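Local coordinates for protein VP5 (PDB 6QGI) that probably acts as the membrane fusion protein in the envelope of a haloarchaeal pleomorphic virus, merging the viral envelope with the membrane of its host, at residues Y105-Q110 with F169-G174; T116-V121 with T175-G180; D61-L66 with K229-E234; L20-I25 with Q110-K115. All blocks are in the same frame, centred on the assembly; numbering follows the deposited sequence.

Helix 91-133 supplies one side of contacts 1, 2 and 4, and it reaches contact 3 through Phe-113, which packs on Ile-231. Contacts 1 and 2 fasten the same beta hairpin to this helix, the first at its turn and the second along its returning strand; contact 2 is buried, contact 1 partly so. Contact 4 holds a surface loop by an asparagine amide much as contact 2 holds a strand, with its centre about 10 Å from that of contact 2. Contact 3, also partly buried, differs in chemistry: aliphatic packing dominates between its segments, and the lysine of its helix bonds within that helix and to the surroundings.

Contact 1: residues Y105-Q110 with F169-G174; sequences YLTTVQ and FTLADG
The turn of a beta hairpin, linking strand 167-170 to strand 176-186, docks on helix 91-133. Its type I beta turn, Leu-171 to Gly-174, presents two consecutive backbone N-H groups to helix side chains one turn apart. Gln-110 has CG beside its backbone N (chi1 -71°) and runs extended from there, so its amide reaches alongside Leu-171 to the turn. Ala-172 N donates to Gln-110 OE1 over 3.0 Å, in the carbonyl plane and on a lone pair. The other end of this amide, NE2, meets the edge of the Phe-169 ring 3.6 Å from CZ. Amide and ring planes stand 86° apart, an edge approach that differs from stacking. Thr-107 sets OG1 beside its own backbone N, where the hydroxyl accepts Asp-173 N at 2.8 Å, with a bent N-H...O angle of 138°; it is also hydrogen-bonded to Asn-103 O one helical turn back, which fixes its rotation. The side chains of Thr-107 and Leu-171 cross at about a right angle, CG2 to CD1 3.7 Å, while Leu-171 CD2 lies 3.6 Å from Gln-110 CB. Leu-171 thus wedges its two methyls against two helix positions. Ala-172 also packs on Leu-239 of helix 225-253, so the turn sits between two helices. The turn itself is closed by Gly-174 N donating to Leu-171 O over 2.9 Å.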
loop_
_atom_site.group_PDB
_atom_site.type_symbol
_atom_site.label_atom_id
_atom_site.label_comp_id
_atom_site.label_asym_id
_atom_site.label_seq_id
_atom_site.Cartn_x
_atom_site.Cartn_y
_atom_site.Cartn_z
ATOM N N TYR A 105 1.234 2.602 -21.329
ATOM C CA TYR A 105 0.988 2.910 -19.929
ATOM C C TYR A 105 0.564 1.645 -19.153
ATOM O O TYR A 105 1.080 1.415 -18.055
ATOM C CB TYR A 105 -0.054 4.040 -19.790
ATOM C CG TYR A 105 -0.676 4.152 -18.413
ATOM C CD1 TYR A 105 0.108 4.406 -17.290
ATOM C CD2 TYR A 105 -2.044 4.000 -18.233
ATOM C CE1 TYR A 105 -0.458 4.492 -16.022
ATOM C CE2 TYR A 105 -2.622 4.096 -16.970
ATOM C CZ TYR A 105 -1.825 4.334 -15.867
ATOM O OH TYR A 105 -2.409 4.437 -14.630
ATOM N N LEU A 106 -0.346 0.829 -19.719
ATOM C CA LEU A 106 -0.819 -0.388 -19.051
ATOM C C LEU A 106 0.263 -1.472 -19.010
ATOM O O LEU A 106 0.215 -2.296 -18.101
ATOM C CB LEU A 106 -2.146 -0.919 -19.632
ATOM C CG LEU A 106 -3.337 0.032 -19.376
ATOM C CD1 LEU A 106 -4.521 -0.343 -20.137
ATOM C CD2 LEU A 106 -3.725 0.079 -17.933
ATOM N N THR A 107 1.280 -1.421 -19.904
ATOM C CA THR A 107 2.418 -2.352 -19.867
ATOM C C THR A 107 3.248 -2.024 -18.625
ATOM O O THR A 107 3.640 -2.941 -17.914
ATOM C CB THR A 107 3.226 -2.303 -21.182
ATOM O OG1 THR A 107 2.443 -2.937 -22.181
ATOM C CG2 THR A 107 4.573 -3.022 -21.100
ATOM N N THR A 108 3.453 -0.720 -18.338
ATOM C CA THR A 108 4.205 -0.229 -17.180
ATOM C C THR A 108 3.474 -0.608 -15.886
ATOM O O THR A 108 4.136 -0.895 -14.897
ATOM C CB THR A 108 4.448 1.284 -17.298
ATOM O OG1 THR A 108 5.063 1.557 -18.557
ATOM C CG2 THR A 108 5.334 1.828 -16.194
ATOM N N VAL A 109 2.128 -0.651 -15.903
ATOM C CA VAL A 109 1.325 -1.030 -14.734
ATOM C C VAL A 109 1.423 -2.550 -14.558
ATOM O O VAL A 109 1.752 -2.996 -13.457
ATOM C CB VAL A 109 -0.146 -0.522 -14.806
ATOM C CG1 VAL A 109 -0.976 -1.028 -13.630
ATOM C CG2 VAL A 109 -0.194 0.999 -14.871
ATOM N N GLN A 110 1.176 -3.334 -15.636
ATOM C CA GLN A 110 1.258 -4.805 -15.618
ATOM C C GLN A 110 2.643 -5.294 -15.201
ATOM O O GLN A 110 2.738 -6.217 -14.394
ATOM C CB GLN A 110 0.926 -5.401 -16.988
ATOM C CG GLN A 110 -0.528 -5.304 -17.408
ATOM C CD GLN A 110 -0.685 -5.584 -18.881
ATOM O OE1 GLN A 110 0.124 -5.161 -19.721
ATOM N NE2 GLN A 110 -1.739 -6.295 -19.232
ATOM N N PHE A 169 3.679 -14.240 -19.928
ATOM C CA PHE A 169 2.547 -13.325 -20.046
ATOM C C PHE A 169 2.789 -12.289 -21.131
ATOM O O PHE A 169 3.847 -11.663 -21.167
ATOM C CB PHE A 169 2.268 -12.634 -18.698
ATOM C CG PHE A 169 1.138 -11.626 -18.728
ATOM C CD1 PHE A 169 -0.188 -12.041 -18.684
ATOM C CD2 PHE A 169 1.399 -10.261 -18.790
ATOM C CE1 PHE A 169 -1.228 -11.111 -18.714
ATOM C CE2 PHE A 169 0.356 -9.334 -18.800
ATOM C CZ PHE A 169 -0.949 -9.765 -18.759
ATOM N N THR A 170 1.789 -12.090 -21.994
ATOM C CA THR A 170 1.866 -11.107 -23.067
ATOM C C THR A 170 1.320 -9.777 -22.530
ATOM O O THR A 170 0.156 -9.702 -22.129
ATOM C CB THR A 170 1.134 -11.599 -24.327
ATOM O OG1 THR A 170 1.502 -12.956 -24.596
ATOM C CG2 THR A 170 1.425 -10.724 -25.549
ATOM N N LEU A 171 2.171 -8.738 -22.517
ATOM C CA LEU A 171 1.809 -7.402 -22.051
ATOM C C LEU A 171 0.964 -6.675 -23.100
ATOM O O LEU A 171 0.880 -7.132 -24.246
ATOM C CB LEU A 171 3.077 -6.602 -21.705
ATOM C CG LEU A 171 3.941 -7.180 -20.576
ATOM C CD1 LEU A 171 5.350 -6.650 -20.627
ATOM C CD2 LEU A 171 3.335 -6.908 -19.223
ATOM N N ALA A 172 0.321 -5.551 -22.706
ATOM C CA ALA A 172 -0.517 -4.741 -23.595
ATOM C C ALA A 172 0.281 -4.250 -24.798
ATOM O O ALA A 172 -0.248 -4.180 -25.907
ATOM C CB ALA A 172 -1.094 -3.570 -22.835
ATOM N N ASP A 173 1.582 -3.982 -24.578
ATOM C CA ASP A 173 2.579 -3.568 -25.566
ATOM C C ASP A 173 2.756 -4.632 -26.646
ATOM O O ASP A 173 3.202 -4.315 -27.752
ATOM C CB ASP A 173 3.935 -3.340 -24.860
ATOM C CG ASP A 173 4.754 -2.178 -25.375
ATOM O OD1 ASP A 173 4.520 -1.746 -26.529
ATOM O OD2 ASP A 173 5.634 -1.699 -24.629
ATOM N N GLY A 174 2.435 -5.877 -26.303
ATOM C CA GLY A 174 2.585 -7.015 -27.197
ATOM C C GLY A 174 3.846 -7.800 -26.907
ATOM O O GLY A 174 4.043 -8.885 -27.461
#

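Contact 2: residues T116-V121 with T175-G180; sequences TWNESV and TTMSVG
Asn-118 of helix 91-133 makes two of the three hydrogen bonds of this buried contact. From CB, its CG swings beside the backbone N (chi1 -73°) and comes 3.7 Å from Gly-180 N. Beyond CG the amide forks. OD1 accepts Gly-180 N at 2.8 Å with a nearly straight N-H...O angle of 168°, although the donor lies above the carbonyl plane; the same oxygen touches Val-179 CG1 at 3.4 Å. ND2 donates over 3.0 Å to Ser-178 O, in the plane of that carbonyl, and meets the tip of the extended Met-177, CE, at 3.8 Å. One amide therefore spans the C=O and N-H that flank Val-179. A third hydrogen bond comes from Trp-117, whose NE1 donates to Gly-180 O at 2.8 Å, with the oxygen in the indole plane. Val-121 CG2 lies over one face of that indole, toward its rim, and also packs on Gly-180, whose missing side chain lets the strand come this close. Trp-228 meets the same indole edge-to-face. Helix and strand run in similar directions, 35° apart. Pairing of one side-chain amide with residues i and i+2 imitates a parallel beta neighbour, here at a helix-to-hairpin interface.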
loop_
_atom_site.group_PDB
_atom_site.type_symbol
_atom_site.label_atom_id
_atom_site.label_comp_id
_atom_site.label_asym_id
_atom_site.label_seq_id
_atom_site.Cartn_x
_atom_site.Cartn_y
_atom_site.Cartn_z
ATOM N N THR A 116 6.625 -7.354 -8.828
ATOM C CA THR A 116 6.357 -7.431 -7.388
ATOM C C THR A 116 6.115 -8.894 -7.004
ATOM O O THR A 116 6.625 -9.328 -5.970
ATOM C CB THR A 116 5.168 -6.528 -7.015
ATOM O OG1 THR A 116 5.412 -5.209 -7.493
ATOM C CG2 THR A 116 4.894 -6.483 -5.510
ATOM N N TRP A 117 5.369 -9.650 -7.852
ATOM C CA TRP A 117 5.083 -11.078 -7.674
ATOM C C TRP A 117 6.358 -11.890 -7.931
ATOM O O TRP A 117 6.643 -12.818 -7.174
ATOM C CB TRP A 117 3.931 -11.549 -8.601
ATOM C CG TRP A 117 3.647 -13.031 -8.539
ATOM C CD1 TRP A 117 4.162 -13.996 -9.353
ATOM C CD2 TRP A 117 2.773 -13.709 -7.621
ATOM N NE1 TRP A 117 3.670 -15.231 -8.998
ATOM C CE2 TRP A 117 2.821 -15.086 -7.934
ATOM C CE3 TRP A 117 1.962 -13.289 -6.555
ATOM C CZ2 TRP A 117 2.083 -16.043 -7.224
ATOM C CZ3 TRP A 117 1.230 -14.240 -5.856
ATOM C CH2 TRP A 117 1.288 -15.598 -6.197
ATOM N N ASN A 118 7.115 -11.542 -8.994
ATOM C CA ASN A 118 8.366 -12.206 -9.377
ATOM C C ASN A 118 9.416 -12.115 -8.271
ATOM O O ASN A 118 10.017 -13.139 -7.938
ATOM C CB ASN A 118 8.905 -11.636 -10.685
ATOM C CG ASN A 118 8.115 -12.077 -11.887
ATOM O OD1 ASN A 118 7.203 -12.901 -11.789
ATOM N ND2 ASN A 118 8.433 -11.520 -13.046
ATOM N N GLU A 119 9.574 -10.929 -7.645
ATOM C CA GLU A 119 10.514 -10.725 -6.537
ATOM C C GLU A 119 10.125 -11.557 -5.320
ATOM O O GLU A 119 11.009 -12.013 -4.595
ATOM C CB GLU A 119 10.622 -9.240 -6.149
ATOM C CG GLU A 119 12.004 -8.852 -5.638
ATOM C CD GLU A 119 13.183 -9.137 -6.553
ATOM O OE1 GLU A 119 13.030 -9.017 -7.789
ATOM O OE2 GLU A 119 14.268 -9.477 -6.030
ATOM N N SER A 120 8.819 -11.780 -5.117
ATOM C CA SER A 120 8.305 -12.594 -4.018
ATOM C C SER A 120 8.614 -14.086 -4.247
ATOM O O SER A 120 9.050 -14.758 -3.313
ATOM C CB SER A 120 6.802 -12.390 -3.857
ATOM O OG SER A 120 6.389 -11.035 -3.891
ATOM N N VAL A 121 8.399 -14.592 -5.489
ATOM C CA VAL A 121 8.649 -15.990 -5.880
ATOM C C VAL A 121 10.169 -16.258 -5.860
ATOM O O VAL A 121 10.588 -17.302 -5.354
ATOM C CB VAL A 121 8.001 -16.361 -7.251
ATOM C CG1 VAL A 121 8.318 -17.802 -7.654
ATOM C CG2 VAL A 121 6.493 -16.147 -7.224
ATOM N N THR A 175 4.710 -7.249 -26.023
ATOM C CA THR A 175 5.964 -7.880 -25.588
ATOM C C THR A 175 5.643 -8.989 -24.578
ATOM O O THR A 175 4.555 -8.985 -23.993
ATOM C CB THR A 175 6.929 -6.835 -24.993
ATOM O OG1 THR A 175 6.325 -6.223 -23.854
ATOM C CG2 THR A 175 7.359 -5.777 -26.004
ATOM N N THR A 176 6.571 -9.940 -24.383
ATOM C CA THR A 176 6.367 -11.044 -23.441
ATOM C C THR A 176 7.224 -10.865 -22.182
ATOM O O THR A 176 8.339 -10.335 -22.245
ATOM C CB THR A 176 6.627 -12.401 -24.096
ATOM O OG1 THR A 176 7.885 -12.368 -24.772
ATOM C CG2 THR A 176 5.520 -12.806 -25.059
ATOM N N MET A 177 6.681 -11.302 -21.043
ATOM C CA MET A 177 7.311 -11.228 -19.732
ATOM C C MET A 177 7.149 -12.563 -19.008
ATOM O O MET A 177 6.044 -13.106 -18.983
ATOM C CB MET A 177 6.671 -10.088 -18.919
ATOM C CG MET A 177 7.363 -9.807 -17.612
ATOM S SD MET A 177 6.478 -8.603 -16.611
ATOM C CE MET A 177 7.557 -8.526 -15.238
ATOM N N SER A 178 8.233 -13.089 -18.424
ATOM C CA SER A 178 8.169 -14.333 -17.663
ATOM C C SER A 178 7.704 -14.023 -16.236
ATOM O O SER A 178 8.218 -13.091 -15.616
ATOM C CB SER A 178 9.519 -15.044 -17.659
ATOM O OG SER A 178 9.415 -16.344 -17.102
ATOM N N VAL A 179 6.692 -14.750 -15.744
ATOM C CA VAL A 179 6.160 -14.545 -14.397
ATOM C C VAL A 179 6.410 -15.802 -13.569
ATOM O O VAL A 179 6.110 -16.918 -14.012
ATOM C CB VAL A 179 4.665 -14.112 -14.369
ATOM C CG1 VAL A 179 4.143 -13.986 -12.932
ATOM C CG2 VAL A 179 4.466 -12.797 -15.116
ATOM N N GLY A 180 6.970 -15.585 -12.376
ATOM C CA GLY A 180 7.300 -16.624 -11.412
ATOM C C GLY A 180 6.083 -17.384 -10.935
ATOM O O GLY A 180 4.996 -16.805 -10.836
#

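Contact 3: residues D61-L66 with K229-E234; sequences DNQNIL and KPIYDE
Lys-229 NZ is gripped by two partners. It forms a salt bridge with Asp-233 OD1 at 2.8 Å, using the syn lone pair of that oxygen, and a hydrogen bond with Met-196 O. Lys-229 starts with CG anti to the backbone N (chi1 178°) and bends at chi2 (63°), which turns the ammonium along the helix to the residue four positions on. The bridge lies apart from the side of the helix that meets residues 61-66, where packing is largely aliphatic. Ile-231 puts CG1 beside its backbone N, and CG1 approaches Gln-63 CG to 3.4 Å; the two side chains cross obliquely. Gln-63 bends at chi2 (88°), so its CB and CG do the touching while the amide turns off. Here the connection between helix 37-60 and helix 66-86 lies across helix 225-253 in the helix-rich half of the chain. Leu-66 CD1 meets both Ile-231 and Glu-234, about one helical turn apart, 3.6 Å from Ile-231 O and 3.7 Å from Glu-234 CB. Ile-231 also packs on Ile-59 and Phe-113, which ties helices 37-60 and 91-133 to the same residue. Glu-234 extends beyond CG and places OE2 3.6 Å from Leu-66 CB. That oxygen also stands 3.3 Å from Gln-63 O; both are acceptors, so this is no hydrogen bond, and the proximity might raise the affinity of the carboxylate for a proton.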
loop_
_atom_site.group_PDB
_atom_site.type_symbol
_atom_site.label_atom_id
_atom_site.label_comp_id
_atom_site.label_asym_id
_atom_site.label_seq_id
_atom_site.Cartn_x
_atom_site.Cartn_y
_atom_site.Cartn_z
ATOM N N ASP A 61 -3.321 -4.460 -0.937
ATOM C CA ASP A 61 -4.273 -3.628 -0.184
ATOM C C ASP A 61 -4.910 -2.505 -1.010
ATOM O O ASP A 61 -5.855 -1.881 -0.534
ATOM C CB ASP A 61 -3.609 -3.044 1.075
ATOM C CG ASP A 61 -3.560 -3.991 2.265
ATOM O OD1 ASP A 61 -3.906 -5.185 2.092
ATOM O OD2 ASP A 61 -3.178 -3.535 3.376
ATOM N N ASN A 62 -4.440 -2.272 -2.248
ATOM C CA ASN A 62 -4.968 -1.187 -3.073
ATOM C C ASN A 62 -5.474 -1.699 -4.428
ATOM O O ASN A 62 -4.876 -1.419 -5.464
ATOM C CB ASN A 62 -3.897 -0.090 -3.260
ATOM C CG ASN A 62 -3.083 0.212 -2.019
ATOM O OD1 ASN A 62 -3.614 0.514 -0.958
ATOM N ND2 ASN A 62 -1.772 0.119 -2.129
ATOM N N GLN A 63 -6.591 -2.431 -4.419
ATOM C CA GLN A 63 -7.208 -2.980 -5.631
ATOM C C GLN A 63 -8.208 -1.997 -6.213
ATOM O O GLN A 63 -8.608 -2.134 -7.373
ATOM C CB GLN A 63 -7.922 -4.320 -5.347
ATOM C CG GLN A 63 -7.300 -5.175 -4.243
ATOM C CD GLN A 63 -7.827 -4.862 -2.862
ATOM O OE1 GLN A 63 -8.354 -3.778 -2.588
ATOM N NE2 GLN A 63 -7.696 -5.818 -1.957
ATOM N N ASN A 64 -8.617 -1.003 -5.406
ATOM C CA ASN A 64 -9.627 -0.010 -5.766
ATOM C C ASN A 64 -9.043 1.277 -6.359
ATOM O O ASN A 64 -9.790 2.241 -6.563
ATOM C CB ASN A 64 -10.488 0.314 -4.547
ATOM C CG ASN A 64 -11.314 -0.855 -4.083
ATOM O OD1 ASN A 64 -11.967 -1.548 -4.876
ATOM N ND2 ASN A 64 -11.310 -1.095 -2.781
ATOM N N ILE A 65 -7.736 1.287 -6.678
ATOM C CA ILE A 65 -7.064 2.440 -7.297
ATOM C C ILE A 65 -7.012 2.246 -8.828
ATOM O O ILE A 65 -6.567 3.147 -9.542
ATOM C CB ILE A 65 -5.647 2.716 -6.696
ATOM C CG1 ILE A 65 -4.696 1.505 -6.871
ATOM C CG2 ILE A 65 -5.736 3.183 -5.230
ATOM C CD1 ILE A 65 -3.276 1.790 -6.890
ATOM N N LEU A 66 -7.478 1.073 -9.323
ATOM C CA LEU A 66 -7.496 0.705 -10.739
ATOM C C LEU A 66 -8.495 1.542 -11.540
ATOM O O LEU A 66 -8.320 1.683 -12.754
ATOM C CB LEU A 66 -7.758 -0.792 -10.940
ATOM C CG LEU A 66 -6.611 -1.728 -10.545
ATOM C CD1 LEU A 66 -7.109 -3.137 -10.355
ATOM C CD2 LEU A 66 -5.475 -1.703 -11.565
ATOM N N LYS A 229 -5.258 -12.538 -8.219
ATOM C CA LYS A 229 -6.173 -12.804 -9.338
ATOM C C LYS A 229 -7.265 -11.710 -9.472
ATOM O O LYS A 229 -7.449 -11.247 -10.600
ATOM C CB LYS A 229 -6.807 -14.206 -9.236
ATOM C CG LYS A 229 -7.816 -14.550 -10.331
ATOM C CD LYS A 229 -7.196 -14.578 -11.716
ATOM C CE LYS A 229 -8.137 -15.161 -12.735
ATOM N NZ LYS A 229 -7.691 -14.847 -14.119
ATOM N N PRO A 230 -7.973 -11.243 -8.403
ATOM C CA PRO A 230 -8.969 -10.175 -8.607
ATOM C C PRO A 230 -8.344 -8.871 -9.115
ATOM O O PRO A 230 -8.973 -8.198 -9.931
ATOM C CB PRO A 230 -9.583 -9.981 -7.215
ATOM C CG PRO A 230 -9.267 -11.221 -6.476
ATOM C CD PRO A 230 -7.927 -11.632 -6.980
ATOM N N ILE A 231 -7.113 -8.524 -8.651
ATOM C CA ILE A 231 -6.406 -7.305 -9.074
ATOM C C ILE A 231 -6.018 -7.428 -10.560
ATOM O O ILE A 231 -6.237 -6.472 -11.306
ATOM C CB ILE A 231 -5.184 -6.956 -8.182
ATOM C CG1 ILE A 231 -5.590 -6.871 -6.706
ATOM C CG2 ILE A 231 -4.529 -5.640 -8.635
ATOM C CD1 ILE A 231 -4.479 -7.020 -5.736
ATOM N N TYR A 232 -5.479 -8.603 -10.988
ATOM C CA TYR A 232 -5.113 -8.862 -12.386
ATOM C C TYR A 232 -6.343 -8.752 -13.301
ATOM O O TYR A 232 -6.259 -8.093 -14.337
ATOM C CB TYR A 232 -4.434 -10.247 -12.574
ATOM C CG TYR A 232 -4.373 -10.673 -14.029
ATOM C CD1 TYR A 232 -3.446 -10.113 -14.903
ATOM C CD2 TYR A 232 -5.319 -11.553 -14.559
ATOM C CE1 TYR A 232 -3.442 -10.431 -16.259
ATOM C CE2 TYR A 232 -5.326 -11.877 -15.915
ATOM C CZ TYR A 232 -4.381 -11.320 -16.761
ATOM O OH TYR A 232 -4.374 -11.643 -18.099
ATOM N N ASP A 233 -7.453 -9.441 -12.938
ATOM C CA ASP A 233 -8.718 -9.483 -13.682
ATOM C C ASP A 233 -9.301 -8.093 -13.881
ATOM O O ASP A 233 -9.726 -7.788 -14.994
ATOM C CB ASP A 233 -9.751 -10.384 -12.977
ATOM C CG ASP A 233 -9.526 -11.874 -13.131
ATOM O OD1 ASP A 233 -8.701 -12.266 -13.986
ATOM O OD2 ASP A 233 -10.191 -12.652 -12.406
ATOM N N GLU A 234 -9.308 -7.255 -12.817
ATOM C CA GLU A 234 -9.795 -5.871 -12.855
ATOM C C GLU A 234 -8.874 -5.024 -13.743
ATOM O O GLU A 234 -9.371 -4.204 -14.511
ATOM C CB GLU A 234 -9.896 -5.278 -11.435
ATOM C CG GLU A 234 -10.754 -4.024 -11.341
ATOM C CD GLU A 234 -10.949 -3.451 -9.947
ATOM O OE1 GLU A 234 -11.227 -4.232 -9.008
ATOM O OE2 GLU A 234 -10.849 -2.211 -9.800
#

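Contact 4: residues L20-I25 with Q110-K115; sequences LREFEI and QSNFLK
An extended loop between strand 11-13 and helix 37-60 lies along the outside of helix 91-133, held by the amide of Asn-112. With CG beside its backbone N (chi1 -73°), Asn-112 aims the amide at the loop backbone. Its ND2 donates weakly to Arg-21 O: the distance is 2.8 Å, but the N-H...O angle is only 126°. The stronger partner of ND2 is Trp-18 O, so this nitrogen reaches two loop carbonyls. OD1 accepts Phe-23 N at 3.3 Å, a long bond that is almost straight at 177°, with the donor above the carbonyl plane. Further along, Ile-25 turns its side chain onto the helix near Asn-112 and Lys-115, the Ile-25 and Lys-115 chains crossing at about a right angle. The Lys-115 ammonium leads off and stays 5.9 Å from Glu-22 OE2, measured from NZ; attraction there would be long-range. Arg-21 points away from the helix and forms a salt bridge with Asp-289, which joins the loop to helix 285-292. The arrangement is that of an extended loop laid along a helix and pinned by one asparagine amide, with one weak and one long bond to the backbone of residues 20-25.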
loop_
_atom_site.group_PDB
_atom_site.type_symbol
_atom_site.label_atom_id
_atom_site.label_comp_id
_atom_site.label_asym_id
_atom_site.label_seq_id
_atom_site.Cartn_x
_atom_site.Cartn_y
_atom_site.Cartn_z
ATOM N N LEU A 20 1.231 4.312 -11.766
ATOM C CA LEU A 20 1.439 5.555 -12.508
ATOM C C LEU A 20 2.705 5.551 -13.361
ATOM O O LEU A 20 2.685 6.082 -14.469
ATOM C CB LEU A 20 1.482 6.745 -11.544
ATOM C CG LEU A 20 0.159 7.124 -10.904
ATOM C CD1 LEU A 20 0.369 8.137 -9.843
ATOM C CD2 LEU A 20 -0.825 7.664 -11.945
ATOM N N ARG A 21 3.806 4.972 -12.848
ATOM C CA ARG A 21 5.098 4.949 -13.542
ATOM C C ARG A 21 5.917 3.730 -13.132
ATOM O O ARG A 21 5.494 3.001 -12.235
ATOM C CB ARG A 21 5.870 6.238 -13.207
ATOM C CG ARG A 21 6.308 6.292 -11.743
ATOM C CD ARG A 21 6.635 7.678 -11.267
ATOM N NE ARG A 21 6.638 7.710 -9.805
ATOM C CZ ARG A 21 5.583 8.021 -9.059
ATOM N NH1 ARG A 21 4.430 8.348 -9.634
ATOM N NH2 ARG A 21 5.670 8.015 -7.739
ATOM N N GLU A 22 7.105 3.533 -13.755
ATOM C CA GLU A 22 8.031 2.461 -13.383
ATOM C C GLU A 22 8.432 2.689 -11.919
ATOM O O GLU A 22 8.871 3.783 -11.562
ATOM C CB GLU A 22 9.246 2.430 -14.322
ATOM C CG GLU A 22 9.998 1.112 -14.284
ATOM C CD GLU A 22 11.359 1.078 -14.954
ATOM O OE1 GLU A 22 11.843 2.144 -15.400
ATOM O OE2 GLU A 22 11.949 -0.025 -15.023
ATOM N N PHE A 23 8.161 1.701 -11.065
ATOM C CA PHE A 23 8.376 1.792 -9.621
ATOM C C PHE A 23 9.539 0.921 -9.161
ATOM O O PHE A 23 9.809 -0.119 -9.766
ATOM C CB PHE A 23 7.085 1.377 -8.893
ATOM C CG PHE A 23 6.750 2.092 -7.601
ATOM C CD1 PHE A 23 6.812 3.482 -7.516
ATOM C CD2 PHE A 23 6.288 1.384 -6.494
ATOM C CE1 PHE A 23 6.489 4.140 -6.326
ATOM C CE2 PHE A 23 5.953 2.047 -5.308
ATOM C CZ PHE A 23 6.050 3.420 -5.234
ATOM N N GLU A 24 10.223 1.345 -8.085
ATOM C CA GLU A 24 11.339 0.590 -7.523
ATOM C C GLU A 24 10.793 -0.489 -6.609
ATOM O O GLU A 24 10.191 -0.184 -5.574
ATOM C CB GLU A 24 12.325 1.507 -6.784
ATOM C CG GLU A 24 13.129 2.396 -7.722
ATOM C CD GLU A 24 14.093 3.374 -7.076
ATOM O OE1 GLU A 24 14.086 3.503 -5.830
ATOM O OE2 GLU A 24 14.866 4.009 -7.828
ATOM N N ILE A 25 10.958 -1.755 -7.017
ATOM C CA ILE A 25 10.472 -2.905 -6.258
ATOM C C ILE A 25 11.510 -3.276 -5.183
ATOM O O ILE A 25 12.718 -3.204 -5.424
ATOM C CB ILE A 25 10.099 -4.091 -7.208
ATOM C CG1 ILE A 25 8.766 -3.771 -7.935
ATOM C CG2 ILE A 25 9.987 -5.438 -6.463
ATOM C CD1 ILE A 25 8.528 -4.465 -9.156
ATOM N N GLN A 110 1.176 -3.334 -15.636
ATOM C CA GLN A 110 1.258 -4.805 -15.618
ATOM C C GLN A 110 2.643 -5.294 -15.201
ATOM O O GLN A 110 2.738 -6.217 -14.394
ATOM C CB GLN A 110 0.926 -5.401 -16.988
ATOM C CG GLN A 110 -0.528 -5.304 -17.408
ATOM C CD GLN A 110 -0.685 -5.584 -18.881
ATOM O OE1 GLN A 110 0.124 -5.161 -19.721
ATOM N NE2 GLN A 110 -1.739 -6.295 -19.232
ATOM N N SER A 111 3.713 -4.669 -15.743
ATOM C CA SER A 111 5.103 -5.016 -15.440
ATOM C C SER A 111 5.413 -4.809 -13.976
ATOM O O SER A 111 6.001 -5.692 -13.371
ATOM C CB SER A 111 6.079 -4.211 -16.293
ATOM O OG SER A 111 5.839 -4.451 -17.669
ATOM N N ASN A 112 5.002 -3.665 -13.398
ATOM C CA ASN A 112 5.240 -3.359 -11.986
ATOM C C ASN A 112 4.558 -4.369 -11.082
ATOM O O ASN A 112 5.170 -4.831 -10.122
ATOM C CB ASN A 112 4.771 -1.952 -11.645
ATOM C CG ASN A 112 5.652 -0.860 -12.184
ATOM O OD1 ASN A 112 6.872 -1.004 -12.335
ATOM N ND2 ASN A 112 5.044 0.263 -12.500
ATOM N N PHE A 113 3.302 -4.729 -11.413
ATOM C CA PHE A 113 2.483 -5.691 -10.687
ATOM C C PHE A 113 3.100 -7.098 -10.737
ATOM O O PHE A 113 3.104 -7.801 -9.729
ATOM C CB PHE A 113 1.060 -5.688 -11.269
ATOM C CG PHE A 113 0.104 -6.713 -10.706
ATOM C CD1 PHE A 113 -0.575 -6.474 -9.521
ATOM C CD2 PHE A 113 -0.170 -7.887 -11.396
ATOM C CE1 PHE A 113 -1.462 -7.420 -9.005
ATOM C CE2 PHE A 113 -1.059 -8.829 -10.880
ATOM C CZ PHE A 113 -1.705 -8.586 -9.693
ATOM N N LEU A 114 3.614 -7.504 -11.906
ATOM C CA LEU A 114 4.192 -8.837 -12.085
ATOM C C LEU A 114 5.619 -8.924 -11.548
ATOM O O LEU A 114 6.005 -9.998 -11.093
ATOM C CB LEU A 114 4.131 -9.293 -13.551
ATOM C CG LEU A 114 2.711 -9.467 -14.109
ATOM C CD1 LEU A 114 2.714 -9.665 -15.604
ATOM C CD2 LEU A 114 1.940 -10.541 -13.358
ATOM N N LYS A 115 6.374 -7.804 -11.539
ATOM C CA LYS A 115 7.730 -7.758 -10.982
ATOM C C LYS A 115 7.677 -7.919 -9.457
ATOM O O LYS A 115 8.556 -8.554 -8.872
ATOM C CB LYS A 115 8.439 -6.454 -11.359
ATOM C CG LYS A 115 9.131 -6.461 -12.704
ATOM C CD LYS A 115 9.747 -5.106 -13.020
ATOM C CE LYS A 115 10.014 -4.945 -14.498
ATOM N NZ LYS A 115 11.095 -5.853 -14.974
#